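Local coordinates for electron transfer flavoprotein, alpha subunit (Thermotoga maritima, PDB 7KOE) that binds FAD and probably relays electrons through it as a subunit of a membrane-associated, electron-bifurcating flavoprotein complex, at residues W23-K28 and G166-L171; L45-E51 and Y67-F73; L80-A84 and E185-G189; L85-R90 and V112-L116. The contacts are given in a common frame with arbitrary orientation. Residues are numbered along the deposited sequence.

Interaction 1. Residues W23-K28 and G166-L171; sequences WELIGK and GVMKEL
Residues 23-28 form one loosely bonded turn of helix 21-33 (Gly27 N to Trp23 O 3.3 Å; Lys28 N to Glu24 O, weak, 3.1 Å). Against it lies 166-171, which turns at Gly166 (phi 118°) and then runs extended from Met168 to Leu171. The register sets Glu24 CA 4.6 Å from Glu170 CA and Gly27 CA 5.3 Å from Leu171 CA. Gly27 makes this approach possible: a beta carbon there would lie tight against Lys169 O; nearby, Leu171 CD1 packs 3.8 Å from Gly27 CA. Met168, chi1 and chi2 both m, reaches Lys28 CD with SD (3.7 Å) and Leu25 CD2 with CG (4.1 Å). Glu24 CG meets Glu170 CG at 3.7 Å. Although Glu24 OE2 and Met168 O are 2.8 Å apart, both are acceptors; the carboxylate is instead salt-bridged to Arg281 of a neighbouring subunit, probably the beta subunit. No hydrogen bond joins the segments, an example of a connecting loop lying over a helix of a parallel alpha/beta domain, here at a subunit interface.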
loop_
_atom_site.group_PDB
_atom_site.type_symbol
_atom_site.label_atom_id
_atom_site.label_comp_id
_atom_site.label_asym_id
_atom_site.label_seq_id
_atom_site.Cartn_x
_atom_site.Cartn_y
_atom_site.Cartn_z
ATOM N N TRP B 23 -8.742 -51.005 19.045
ATOM C CA TRP B 23 -7.972 -50.748 20.249
ATOM C C TRP B 23 -7.110 -49.500 20.155
ATOM O O TRP B 23 -6.573 -49.062 21.176
ATOM C CB TRP B 23 -7.097 -51.958 20.576
ATOM C CG TRP B 23 -7.866 -53.237 20.582
ATOM C CD1 TRP B 23 -9.099 -53.455 21.127
ATOM C CD2 TRP B 23 -7.456 -54.477 20.010
ATOM N NE1 TRP B 23 -9.480 -54.756 20.930
ATOM C CE2 TRP B 23 -8.487 -55.406 20.246
ATOM C CE3 TRP B 23 -6.315 -54.894 19.323
ATOM C CZ2 TRP B 23 -8.410 -56.727 19.820
ATOM C CZ3 TRP B 23 -6.238 -56.203 18.899
ATOM C CH2 TRP B 23 -7.280 -57.106 19.148
ATOM N N GLU B 24 -6.956 -48.921 18.963
ATOM C CA GLU B 24 -6.324 -47.612 18.858
ATOM C C GLU B 24 -7.309 -46.500 19.173
ATOM O O GLU B 24 -6.900 -45.414 19.593
ATOM C CB GLU B 24 -5.735 -47.415 17.463
ATOM C CG GLU B 24 -4.938 -48.605 16.983
ATOM C CD GLU B 24 -3.931 -48.281 15.906
ATOM O OE1 GLU B 24 -4.081 -48.797 14.781
ATOM O OE2 GLU B 24 -2.967 -47.552 16.191
ATOM N N LEU B 25 -8.603 -46.753 18.983
ATOM C CA LEU B 25 -9.630 -45.794 19.361
ATOM C C LEU B 25 -10.026 -45.913 20.818
ATOM O O LEU B 25 -10.448 -44.920 21.421
ATOM C CB LEU B 25 -10.873 -45.973 18.492
ATOM C CG LEU B 25 -10.697 -45.633 17.019
ATOM C CD1 LEU B 25 -12.051 -45.532 16.361
ATOM C CD2 LEU B 25 -9.907 -44.352 16.859
ATOM N N ILE B 26 -9.926 -47.115 21.383
ATOM C CA ILE B 26 -10.103 -47.290 22.818
ATOM C C ILE B 26 -8.999 -46.557 23.572
ATOM O O ILE B 26 -9.255 -45.868 24.567
ATOM C CB ILE B 26 -10.156 -48.795 23.149
ATOM C CG1 ILE B 26 -11.585 -49.316 22.999
ATOM C CG2 ILE B 26 -9.624 -49.102 24.532
ATOM C CD1 ILE B 26 -11.677 -50.814 22.947
ATOM N N GLY B 27 -7.766 -46.644 23.071
ATOM C CA GLY B 27 -6.673 -45.907 23.677
ATOM C C GLY B 27 -6.740 -44.414 23.428
ATOM O O GLY B 27 -6.267 -43.625 24.251
ATOM N N LYS B 28 -7.317 -44.004 22.298
ATOM C CA LYS B 28 -7.459 -42.579 22.022
ATOM C C LYS B 28 -8.569 -41.968 22.865
ATOM O O LYS B 28 -8.444 -40.832 23.337
ATOM C CB LYS B 28 -7.724 -42.356 20.533
ATOM C CG LYS B 28 -7.958 -40.908 20.129
ATOM C CD LYS B 28 -6.790 -40.022 20.514
ATOM C CE LYS B 28 -7.209 -38.567 20.561
ATOM N NZ LYS B 28 -6.108 -37.683 21.024
ATOM N N GLY B 166 -4.729 -45.944 12.152
ATOM C CA GLY B 166 -3.289 -45.798 12.222
ATOM C C GLY B 166 -2.809 -44.475 12.774
ATOM O O GLY B 166 -1.635 -44.367 13.153
ATOM N N VAL B 167 -3.668 -43.457 12.834
ATOM C CA VAL B 167 -3.222 -42.156 13.316
ATOM C C VAL B 167 -3.197 -42.101 14.841
ATOM O O VAL B 167 -2.432 -41.317 15.418
ATOM C CB VAL B 167 -4.097 -41.055 12.684
ATOM C CG1 VAL B 167 -5.512 -41.057 13.256
ATOM C CG2 VAL B 167 -3.436 -39.686 12.805
ATOM N N MET B 168 -3.965 -42.949 15.515
ATOM C CA MET B 168 -3.929 -43.026 16.964
ATOM C C MET B 168 -2.926 -44.090 17.398
ATOM O O MET B 168 -2.372 -44.824 16.580
ATOM C CB MET B 168 -5.323 -43.314 17.512
ATOM C CG MET B 168 -6.358 -42.313 17.044
ATOM S SD MET B 168 -5.700 -40.634 17.038
ATOM C CE MET B 168 -7.150 -39.694 16.580
ATOM N N LYS B 169 -2.662 -44.145 18.700
ATOM C CA LYS B 169 -1.665 -45.056 19.243
ATOM C C LYS B 169 -2.311 -45.997 20.248
ATOM O O LYS B 169 -3.213 -45.613 20.997
ATOM C CB LYS B 169 -0.489 -44.300 19.894
ATOM C CG LYS B 169 0.638 -43.917 18.924
ATOM C CD LYS B 169 0.272 -42.750 18.014
ATOM C CE LYS B 169 1.408 -42.392 17.075
ATOM N NZ LYS B 169 0.988 -41.374 16.073
ATOM N N GLU B 170 -1.837 -47.239 20.248
ATOM C CA GLU B 170 -2.405 -48.286 21.083
ATOM C C GLU B 170 -1.947 -48.159 22.531
ATOM O O GLU B 170 -0.844 -47.687 22.823
ATOM C CB GLU B 170 -2.005 -49.665 20.559
ATOM C CG GLU B 170 -3.029 -50.339 19.676
ATOM C CD GLU B 170 -2.487 -51.606 19.045
ATOM O OE1 GLU B 170 -1.279 -51.871 19.203
ATOM O OE2 GLU B 170 -3.265 -52.336 18.396
ATOM N N LEU B 171 -2.811 -48.591 23.437
ATOM C CA LEU B 171 -2.419 -48.880 24.805
ATOM C C LEU B 171 -2.058 -50.356 24.933
ATOM O O LEU B 171 -2.651 -51.202 24.256
ATOM C CB LEU B 171 -3.549 -48.544 25.771
ATOM C CG LEU B 171 -3.802 -47.066 26.061
ATOM C CD1 LEU B 171 -5.048 -46.896 26.911
ATOM C CD2 LEU B 171 -2.595 -46.451 26.746
#

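Interaction 2. Residues L45-E51 and Y67-F73; sequences LLGEGLE and YVKNREF
Tyr67, Glu48 and Leu46 give up the most surface where parallel strands run side by side. Leu45 pairs with Tyr67 and Leu46 with Val68 (CA-CA 4.7 Å each); Val68 N donates weakly to Leu45 O (2.6 Å), and Gly47 N donates to Val68 O (3.0 Å). The chain leaves the strand at Gly47 (phi 138°, psi 178°, suited to glycine). Tyr67, chi1 t, shares a sheet face with Leu45 (CD2 3.6 Å from Tyr67 CD1). Tyr67 OH accepts a hydrogen bond from Leu50 N (2.5 Å), at the N-cap of the next helix. On the other face Leu46, chi1 m, sets CG 4.1 Å from Val68 CB and CD2 over the Phe73 ring (CH-pi, 4.0 Å to the centroid). Glu48 lies alongside Lys69, OE1 3.3 Å from Lys69 CB; Lys69 NZ is salt-bridged mainly to Glu185, with a long bridge to Glu48 OE1 (3.9 Å). This beta-alpha-beta unit joins strands 40-46 and 65-69 through helix 51-60; helix 78-84 touches the Leu46-Phe73 side, and strand 181-185 pairs beyond 65-69.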
loop_
_atom_site.group_PDB
_atom_site.type_symbol
_atom_site.label_atom_id
_atom_site.label_comp_id
_atom_site.label_asym_id
_atom_site.label_seq_id
_atom_site.Cartn_x
_atom_site.Cartn_y
_atom_site.Cartn_z
ATOM N N LEU B 45 -19.876 -53.781 20.921
ATOM C CA LEU B 45 -19.416 -54.950 20.194
ATOM C C LEU B 45 -20.633 -55.796 19.867
ATOM O O LEU B 45 -21.480 -56.026 20.734
ATOM C CB LEU B 45 -18.392 -55.730 21.025
ATOM C CG LEU B 45 -17.434 -56.702 20.339
ATOM C CD1 LEU B 45 -16.155 -56.776 21.148
ATOM C CD2 LEU B 45 -18.025 -58.080 20.192
ATOM N N LEU B 46 -20.722 -56.248 18.621
ATOM C CA LEU B 46 -21.911 -56.916 18.111
ATOM C C LEU B 46 -21.536 -58.302 17.613
ATOM O O LEU B 46 -20.581 -58.451 16.847
ATOM C CB LEU B 46 -22.558 -56.104 16.985
ATOM C CG LEU B 46 -23.295 -54.807 17.336
ATOM C CD1 LEU B 46 -22.363 -53.611 17.346
ATOM C CD2 LEU B 46 -24.420 -54.567 16.357
ATOM N N GLY B 47 -22.288 -59.305 18.043
ATOM C CA GLY B 47 -22.089 -60.677 17.643
ATOM C C GLY B 47 -22.240 -61.606 18.819
ATOM O O GLY B 47 -22.461 -61.183 19.957
ATOM N N GLU B 48 -22.123 -62.901 18.543
ATOM C CA GLU B 48 -22.159 -63.931 19.569
ATOM C C GLU B 48 -20.876 -64.743 19.525
ATOM O O GLU B 48 -20.373 -65.069 18.445
ATOM C CB GLU B 48 -23.365 -64.852 19.399
ATOM C CG GLU B 48 -24.648 -64.277 19.956
ATOM C CD GLU B 48 -25.001 -64.861 21.306
ATOM O OE1 GLU B 48 -26.047 -64.471 21.867
ATOM O OE2 GLU B 48 -24.231 -65.704 21.810
ATOM N N GLY B 49 -20.354 -65.070 20.701
ATOM C CA GLY B 49 -19.120 -65.821 20.775
ATOM C C GLY B 49 -17.879 -64.973 20.670
ATOM O O GLY B 49 -16.879 -65.417 20.099
ATOM N N LEU B 50 -17.912 -63.756 21.199
ATOM C CA LEU B 50 -16.782 -62.844 21.128
ATOM C C LEU B 50 -16.397 -62.360 22.514
ATOM O O LEU B 50 -16.034 -61.197 22.709
ATOM C CB LEU B 50 -17.095 -61.668 20.210
ATOM C CG LEU B 50 -17.059 -61.992 18.719
ATOM C CD1 LEU B 50 -18.029 -61.104 17.985
ATOM C CD2 LEU B 50 -15.659 -61.838 18.156
ATOM N N GLU B 51 -16.473 -63.246 23.508
ATOM C CA GLU B 51 -15.954 -62.926 24.831
ATOM C C GLU B 51 -14.437 -62.976 24.876
ATOM O O GLU B 51 -13.837 -62.416 25.799
ATOM C CB GLU B 51 -16.534 -63.880 25.876
ATOM C CG GLU B 51 -18.010 -63.676 26.152
ATOM C CD GLU B 51 -18.888 -64.559 25.291
ATOM O OE1 GLU B 51 -18.338 -65.310 24.459
ATOM O OE2 GLU B 51 -20.125 -64.506 25.449
ATOM N N TYR B 67 -21.672 -55.421 25.003
ATOM C CA TYR B 67 -21.504 -56.576 24.124
ATOM C C TYR B 67 -22.889 -57.002 23.654
ATOM O O TYR B 67 -23.554 -57.830 24.272
ATOM C CB TYR B 67 -20.744 -57.677 24.856
ATOM C CG TYR B 67 -20.558 -58.999 24.134
ATOM C CD1 TYR B 67 -20.412 -59.062 22.753
ATOM C CD2 TYR B 67 -20.452 -60.181 24.853
ATOM C CE1 TYR B 67 -20.229 -60.274 22.110
ATOM C CE2 TYR B 67 -20.254 -61.392 24.219
ATOM C CZ TYR B 67 -20.150 -61.432 22.847
ATOM O OH TYR B 67 -19.959 -62.636 22.213
ATOM N N VAL B 68 -23.321 -56.420 22.539
ATOM C CA VAL B 68 -24.624 -56.717 21.954
ATOM C C VAL B 68 -24.570 -58.097 21.312
ATOM O O VAL B 68 -23.628 -58.417 20.579
ATOM C CB VAL B 68 -25.018 -55.635 20.935
ATOM C CG1 VAL B 68 -26.411 -55.883 20.396
ATOM C CG2 VAL B 68 -24.931 -54.259 21.567
ATOM N N LYS B 69 -25.579 -58.915 21.586
ATOM C CA LYS B 69 -25.573 -60.325 21.229
ATOM C C LYS B 69 -26.626 -60.611 20.172
ATOM O O LYS B 69 -27.820 -60.399 20.415
ATOM C CB LYS B 69 -25.837 -61.188 22.462
ATOM C CG LYS B 69 -25.178 -60.674 23.707
ATOM C CD LYS B 69 -23.751 -61.140 23.754
ATOM C CE LYS B 69 -23.665 -62.649 23.919
ATOM N NZ LYS B 69 -24.352 -63.130 25.150
ATOM N N ASN B 70 -26.182 -61.106 19.019
ATOM C CA ASN B 70 -27.059 -61.758 18.058
ATOM C C ASN B 70 -26.209 -62.634 17.149
ATOM O O ASN B 70 -25.016 -62.381 16.962
ATOM C CB ASN B 70 -27.870 -60.763 17.225
ATOM C CG ASN B 70 -29.161 -61.361 16.727
ATOM O OD1 ASN B 70 -29.439 -62.532 16.970
ATOM N ND2 ASN B 70 -29.968 -60.559 16.045
ATOM N N ARG B 71 -26.834 -63.679 16.603
ATOM C CA ARG B 71 -26.122 -64.600 15.726
ATOM C C ARG B 71 -25.904 -64.013 14.339
ATOM O O ARG B 71 -24.929 -64.364 13.667
ATOM C CB ARG B 71 -26.884 -65.927 15.635
ATOM C CG ARG B 71 -26.120 -67.086 14.995
ATOM C CD ARG B 71 -24.727 -67.264 15.589
ATOM N NE ARG B 71 -24.752 -67.415 17.042
ATOM C CZ ARG B 71 -24.838 -68.581 17.674
ATOM N NH1 ARG B 71 -24.906 -69.710 16.984
ATOM N NH2 ARG B 71 -24.854 -68.615 18.999
ATOM N N GLU B 72 -26.779 -63.112 13.902
ATOM C CA GLU B 72 -26.651 -62.480 12.596
ATOM C C GLU B 72 -25.796 -61.219 12.622
ATOM O O GLU B 72 -25.923 -60.396 11.714
ATOM C CB GLU B 72 -28.032 -62.148 12.010
ATOM C CG GLU B 72 -29.013 -63.322 11.871
ATOM C CD GLU B 72 -29.775 -63.645 13.147
ATOM O OE1 GLU B 72 -29.863 -62.767 14.028
ATOM O OE2 GLU B 72 -30.284 -64.779 13.268
ATOM N N PHE B 73 -24.941 -61.038 13.627
ATOM C CA PHE B 73 -24.054 -59.885 13.681
ATOM C C PHE B 73 -22.589 -60.248 13.489
ATOM O O PHE B 73 -21.743 -59.349 13.483
ATOM C CB PHE B 73 -24.208 -59.136 15.012
ATOM C CG PHE B 73 -25.492 -58.363 15.145
ATOM C CD1 PHE B 73 -26.301 -58.121 14.049
ATOM C CD2 PHE B 73 -25.877 -57.865 16.377
ATOM C CE1 PHE B 73 -27.479 -57.411 14.185
ATOM C CE2 PHE B 73 -27.049 -57.151 16.517
ATOM C CZ PHE B 73 -27.851 -56.925 15.419
#

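Interaction 3. Residues L80-A84 and E185-G189; sequences LYKKA and EYDLG
In this alpha/beta domain, built on a parallel sheet, the chain continuing from strand 181-185, outermost within this chain, passes beside helix 78-84. Segment 185-189 runs extended through Tyr186 and Asp187, while 80-84 belongs to the helix. The two backbones stay well apart: Tyr186 CA lies 7.5 Å from Ala84 CA, and Leu188 CA lies 8.2 Å from Lys83 CA. Side chains span the gap, and because the backbone is extended, they alternate: Tyr186 and Leu188 point their CA-CB bonds at the helix, and Asp187 between them does not.

The apolar contacts come from Leu188 (chi1 m, chi2 t), which fits between two side chains one helical turn apart. Its CD1 is 3.8 Å from Leu80 CD2, and its CD2 is 4.0 Å from Lys83 CD, the aliphatic part of that lysine. The aromatic contact is a CH-pi interaction: Tyr186, with chi1 t and chi2 86°, turns a ring face to Ala84, whose CB stands 3.9 Å from the ring centroid and only 11° off the ring normal. Phe73 packs on Leu80 and Ala84 as well.

The polar contact is at the tip of the tyrosine, where Asp87 also lies close: Tyr186 OH is 2.5 Å from Lys83 O, a weak hydrogen bond whose proton is not settled.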
loop_
_atom_site.group_PDB
_atom_site.type_symbol
_atom_site.label_atom_id
_atom_site.label_comp_id
_atom_site.label_asym_id
_atom_site.label_seq_id
_atom_site.Cartn_x
_atom_site.Cartn_y
_atom_site.Cartn_z
ATOM N N LEU B 80 -28.263 -54.511 9.200
ATOM C CA LEU B 80 -28.534 -55.073 10.517
ATOM C C LEU B 80 -27.800 -54.331 11.622
ATOM O O LEU B 80 -28.332 -54.206 12.730
ATOM C CB LEU B 80 -28.145 -56.548 10.544
ATOM C CG LEU B 80 -28.882 -57.442 9.552
ATOM C CD1 LEU B 80 -28.266 -58.826 9.530
ATOM C CD2 LEU B 80 -30.355 -57.510 9.904
ATOM N N TYR B 81 -26.585 -53.851 11.346
ATOM C CA TYR B 81 -25.822 -53.116 12.348
ATOM C C TYR B 81 -26.477 -51.783 12.679
ATOM O O TYR B 81 -26.480 -51.362 13.839
ATOM C CB TYR B 81 -24.400 -52.879 11.855
ATOM C CG TYR B 81 -23.408 -53.962 12.186
ATOM C CD1 TYR B 81 -23.521 -55.227 11.636
ATOM C CD2 TYR B 81 -22.338 -53.706 13.030
ATOM C CE1 TYR B 81 -22.604 -56.212 11.926
ATOM C CE2 TYR B 81 -21.413 -54.680 13.324
ATOM C CZ TYR B 81 -21.553 -55.932 12.771
ATOM O OH TYR B 81 -20.634 -56.908 13.068
ATOM N N LYS B 82 -27.031 -51.106 11.671
ATOM C CA LYS B 82 -27.669 -49.812 11.886
ATOM C C LYS B 82 -28.940 -49.942 12.713
ATOM O O LYS B 82 -29.277 -49.029 13.473
ATOM C CB LYS B 82 -27.968 -49.156 10.537
ATOM C CG LYS B 82 -28.471 -47.723 10.594
ATOM C CD LYS B 82 -29.948 -47.651 10.245
ATOM C CE LYS B 82 -30.204 -48.111 8.826
ATOM N NZ LYS B 82 -31.649 -48.063 8.486
ATOM N N LYS B 83 -29.647 -51.068 12.593
ATOM C CA LYS B 83 -30.839 -51.286 13.403
ATOM C C LYS B 83 -30.490 -51.489 14.871
ATOM O O LYS B 83 -31.309 -51.194 15.748
ATOM C CB LYS B 83 -31.616 -52.489 12.874
ATOM C CG LYS B 83 -33.085 -52.494 13.246
ATOM C CD LYS B 83 -33.861 -53.478 12.390
ATOM C CE LYS B 83 -33.747 -53.138 10.913
ATOM N NZ LYS B 83 -34.455 -54.135 10.068
ATOM N N ALA B 84 -29.285 -51.978 15.156
ATOM C CA ALA B 84 -28.829 -52.199 16.520
ATOM C C ALA B 84 -28.006 -51.046 17.072
ATOM O O ALA B 84 -28.045 -50.790 18.276
ATOM C CB ALA B 84 -28.006 -53.486 16.597
ATOM N N GLU B 185 -29.066 -59.055 24.669
ATOM C CA GLU B 185 -29.379 -60.074 23.671
ATOM C C GLU B 185 -30.392 -59.487 22.699
ATOM O O GLU B 185 -31.599 -59.485 22.953
ATOM C CB GLU B 185 -29.905 -61.336 24.339
ATOM C CG GLU B 185 -28.809 -62.315 24.740
ATOM C CD GLU B 185 -28.095 -61.903 26.015
ATOM O OE1 GLU B 185 -28.750 -61.345 26.916
ATOM O OE2 GLU B 185 -26.875 -62.150 26.124
ATOM N N TYR B 186 -29.885 -58.979 21.580
ATOM C CA TYR B 186 -30.671 -58.167 20.667
ATOM C C TYR B 186 -31.601 -59.030 19.830
ATOM O O TYR B 186 -31.215 -60.095 19.340
ATOM C CB TYR B 186 -29.745 -57.365 19.753
ATOM C CG TYR B 186 -30.396 -56.162 19.128
ATOM C CD1 TYR B 186 -30.428 -54.948 19.799
ATOM C CD2 TYR B 186 -30.978 -56.233 17.871
ATOM C CE1 TYR B 186 -31.025 -53.838 19.234
ATOM C CE2 TYR B 186 -31.579 -55.124 17.297
ATOM C CZ TYR B 186 -31.599 -53.933 17.987
ATOM O OH TYR B 186 -32.191 -52.832 17.420
ATOM N N ASP B 187 -32.829 -58.551 19.654
ATOM C CA ASP B 187 -33.829 -59.219 18.844
ATOM C C ASP B 187 -34.137 -58.327 17.650
ATOM O O ASP B 187 -34.159 -57.099 17.770
ATOM C CB ASP B 187 -35.097 -59.508 19.668
ATOM C CG ASP B 187 -36.042 -60.504 18.994
ATOM O OD1 ASP B 187 -36.296 -60.432 17.770
ATOM O OD2 ASP B 187 -36.534 -61.396 19.713
ATOM N N LEU B 188 -34.345 -58.958 16.498
ATOM C CA LEU B 188 -34.719 -58.285 15.261
ATOM C C LEU B 188 -36.156 -58.560 14.846
ATOM O O LEU B 188 -36.863 -57.636 14.433
ATOM C CB LEU B 188 -33.776 -58.715 14.135
ATOM C CG LEU B 188 -32.333 -58.234 14.282
ATOM C CD1 LEU B 188 -31.426 -58.906 13.268
ATOM C CD2 LEU B 188 -32.261 -56.723 14.132
ATOM N N GLY B 189 -36.608 -59.809 14.954
ATOM C CA GLY B 189 -37.943 -60.149 14.508
ATOM C C GLY B 189 -37.998 -60.288 12.997
ATOM O O GLY B 189 -37.053 -60.752 12.351
#

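Interaction 4. Residues L85-R90 and V112-L116; sequences LVDMVR and VATEL
Val86 is the bump of this contact and the turn 112-116, continuing from helix 103-113, its hollow. Loop residues Leu85 and Val86 lead into helix 87-90 (Arg90 N to Val86 O 3.2 Å). Val86 CA and Val112 CA are closest, 6.5 Å apart. Val112 O accepts from Glu115 N (3.0 Å) and Leu116 N (3.2 Å), gathering the Val112, Glu115 and Leu116 side chains on one side as a shallow hollow. Val86 (chi1 m) fits it, CG1 3.7 Å from Glu115 CB and 4.3 Å from Val112 CG1, CB 3.9 Å from Leu116 CD2. In return Leu116 (chi1 m, chi2 t) reaches between Val86 and Val89, its CD1 3.7 Å from Val89 CG1. Leu85 CB meets Val112 CG2 at 4.2 Å. Arg90 extends across, NH2 donating to Glu115 O (3.2 Å), the Glu115 carboxylate beyond salt-bridge distance. The interlocked side chains join short helix 87-90 to the 112-116 turn; Leu85 and Val89 rest on Phe97 of strand 97-100, Val112 and Leu116 on Met160 of strand 160-163.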
loop_
_atom_site.group_PDB
_atom_site.type_symbol
_atom_site.label_atom_id
_atom_site.label_comp_id
_atom_site.label_asym_id
_atom_site.label_seq_id
_atom_site.Cartn_x
_atom_site.Cartn_y
_atom_site.Cartn_z
ATOM N N LEU B 85 -27.259 -50.341 16.226
ATOM C CA LEU B 85 -26.412 -49.246 16.676
ATOM C C LEU B 85 -27.124 -47.904 16.670
ATOM O O LEU B 85 -26.461 -46.867 16.742
ATOM C CB LEU B 85 -25.144 -49.173 15.830
ATOM C CG LEU B 85 -24.141 -50.250 16.219
ATOM C CD1 LEU B 85 -23.384 -50.739 15.010
ATOM C CD2 LEU B 85 -23.197 -49.696 17.252
ATOM N N VAL B 86 -28.445 -47.893 16.530
ATOM C CA VAL B 86 -29.252 -46.740 16.912
ATOM C C VAL B 86 -30.216 -47.065 18.036
ATOM O O VAL B 86 -30.815 -46.139 18.604
ATOM C CB VAL B 86 -30.022 -46.142 15.715
ATOM C CG1 VAL B 86 -29.088 -45.895 14.547
ATOM C CG2 VAL B 86 -31.183 -47.038 15.316
ATOM N N ASP B 87 -30.396 -48.342 18.371
ATOM C CA ASP B 87 -31.091 -48.690 19.599
ATOM C C ASP B 87 -30.160 -48.615 20.798
ATOM O O ASP B 87 -30.606 -48.283 21.899
ATOM C CB ASP B 87 -31.705 -50.083 19.483
ATOM C CG ASP B 87 -32.993 -50.081 18.686
ATOM O OD1 ASP B 87 -33.516 -48.984 18.407
ATOM O OD2 ASP B 87 -33.488 -51.173 18.343
ATOM N N MET B 88 -28.875 -48.901 20.606
ATOM C CA MET B 88 -27.881 -48.782 21.663
ATOM C C MET B 88 -27.339 -47.368 21.800
ATOM O O MET B 88 -26.506 -47.118 22.674
ATOM C CB MET B 88 -26.728 -49.754 21.416
ATOM C CG MET B 88 -27.148 -51.210 21.468
ATOM S SD MET B 88 -28.157 -51.593 22.911
ATOM C CE MET B 88 -29.689 -52.098 22.138
ATOM N N VAL B 89 -27.775 -46.452 20.943
ATOM C CA VAL B 89 -27.508 -45.030 21.112
ATOM C C VAL B 89 -28.715 -44.300 21.682
ATOM O O VAL B 89 -28.542 -43.410 22.528
ATOM C CB VAL B 89 -27.046 -44.417 19.773
ATOM C CG1 VAL B 89 -26.780 -42.936 19.887
ATOM C CG2 VAL B 89 -25.774 -45.079 19.357
ATOM N N ARG B 90 -29.927 -44.691 21.300
ATOM C CA ARG B 90 -31.117 -44.116 21.907
ATOM C C ARG B 90 -31.293 -44.558 23.356
ATOM O O ARG B 90 -31.863 -43.813 24.161
ATOM C CB ARG B 90 -32.350 -44.488 21.087
ATOM C CG ARG B 90 -32.564 -43.595 19.883
ATOM C CD ARG B 90 -33.736 -44.068 19.043
ATOM N NE ARG B 90 -34.099 -43.088 18.027
ATOM C CZ ARG B 90 -33.556 -43.034 16.816
ATOM N NH1 ARG B 90 -32.623 -43.907 16.468
ATOM N NH2 ARG B 90 -33.946 -42.106 15.953
ATOM N N VAL B 112 -25.725 -44.529 10.379
ATOM C CA VAL B 112 -26.101 -44.356 11.775
ATOM C C VAL B 112 -26.392 -42.892 12.075
ATOM O O VAL B 112 -27.413 -42.566 12.691
ATOM C CB VAL B 112 -24.999 -44.931 12.686
ATOM C CG1 VAL B 112 -25.106 -44.398 14.096
ATOM C CG2 VAL B 112 -25.084 -46.440 12.705
ATOM N N ALA B 113 -25.526 -41.992 11.601
ATOM C CA ALA B 113 -25.598 -40.580 11.961
ATOM C C ALA B 113 -26.826 -39.879 11.406
ATOM O O ALA B 113 -27.243 -38.859 11.965
ATOM C CB ALA B 113 -24.353 -39.851 11.477
ATOM N N THR B 114 -27.411 -40.385 10.329
ATOM C CA THR B 114 -28.627 -39.806 9.787
ATOM C C THR B 114 -29.884 -40.502 10.285
ATOM O O THR B 114 -30.986 -40.135 9.867
ATOM C CB THR B 114 -28.589 -39.824 8.262
ATOM O OG1 THR B 114 -29.771 -39.204 7.748
ATOM C CG2 THR B 114 -28.526 -41.215 7.774
ATOM N N GLU B 115 -29.748 -41.505 11.150
ATOM C CA GLU B 115 -30.871 -41.971 11.952
ATOM C C GLU B 115 -30.986 -41.172 13.238
ATOM O O GLU B 115 -32.089 -40.785 13.637
ATOM C CB GLU B 115 -30.721 -43.452 12.292
ATOM C CG GLU B 115 -31.377 -44.401 11.324
ATOM C CD GLU B 115 -32.890 -44.313 11.327
ATOM O OE1 GLU B 115 -33.473 -43.970 12.377
ATOM O OE2 GLU B 115 -33.500 -44.594 10.276
ATOM N N LEU B 116 -29.852 -40.917 13.888
ATOM C CA LEU B 116 -29.792 -40.075 15.070
ATOM C C LEU B 116 -29.907 -38.597 14.744
ATOM O O LEU B 116 -30.110 -37.801 15.670
ATOM C CB LEU B 116 -28.481 -40.316 15.814
ATOM C CG LEU B 116 -27.992 -41.757 15.864
ATOM C CD1 LEU B 116 -26.560 -41.786 16.349
ATOM C CD2 LEU B 116 -28.883 -42.604 16.749
#

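Overall arrangement
Interactions 2, 3 and 4 form one connected group in the alpha/beta domain. The centres of 2 and 3 are 10 Å apart, and Lys69 O lies 2.8 Å from Tyr186 N, probably a hydrogen bond continuing the 65-69/181-185 pairing into Tyr186. Interactions 3 and 4, 11 Å apart, meet where Tyr186 CE1 packs on Met88 CE (3.6 Å). Interactions 2 and 4 touch through Leu46 CD1 and Leu85 CD1 (3.8 Å). Interaction 1 stands apart, 22 to 27 Å from the other centres, yet its loop encloses interactions 2 and 4. None of the four builds an FAD pocket; the side chain of Val112, in interaction 4, is about 13 Å from a bound FAD.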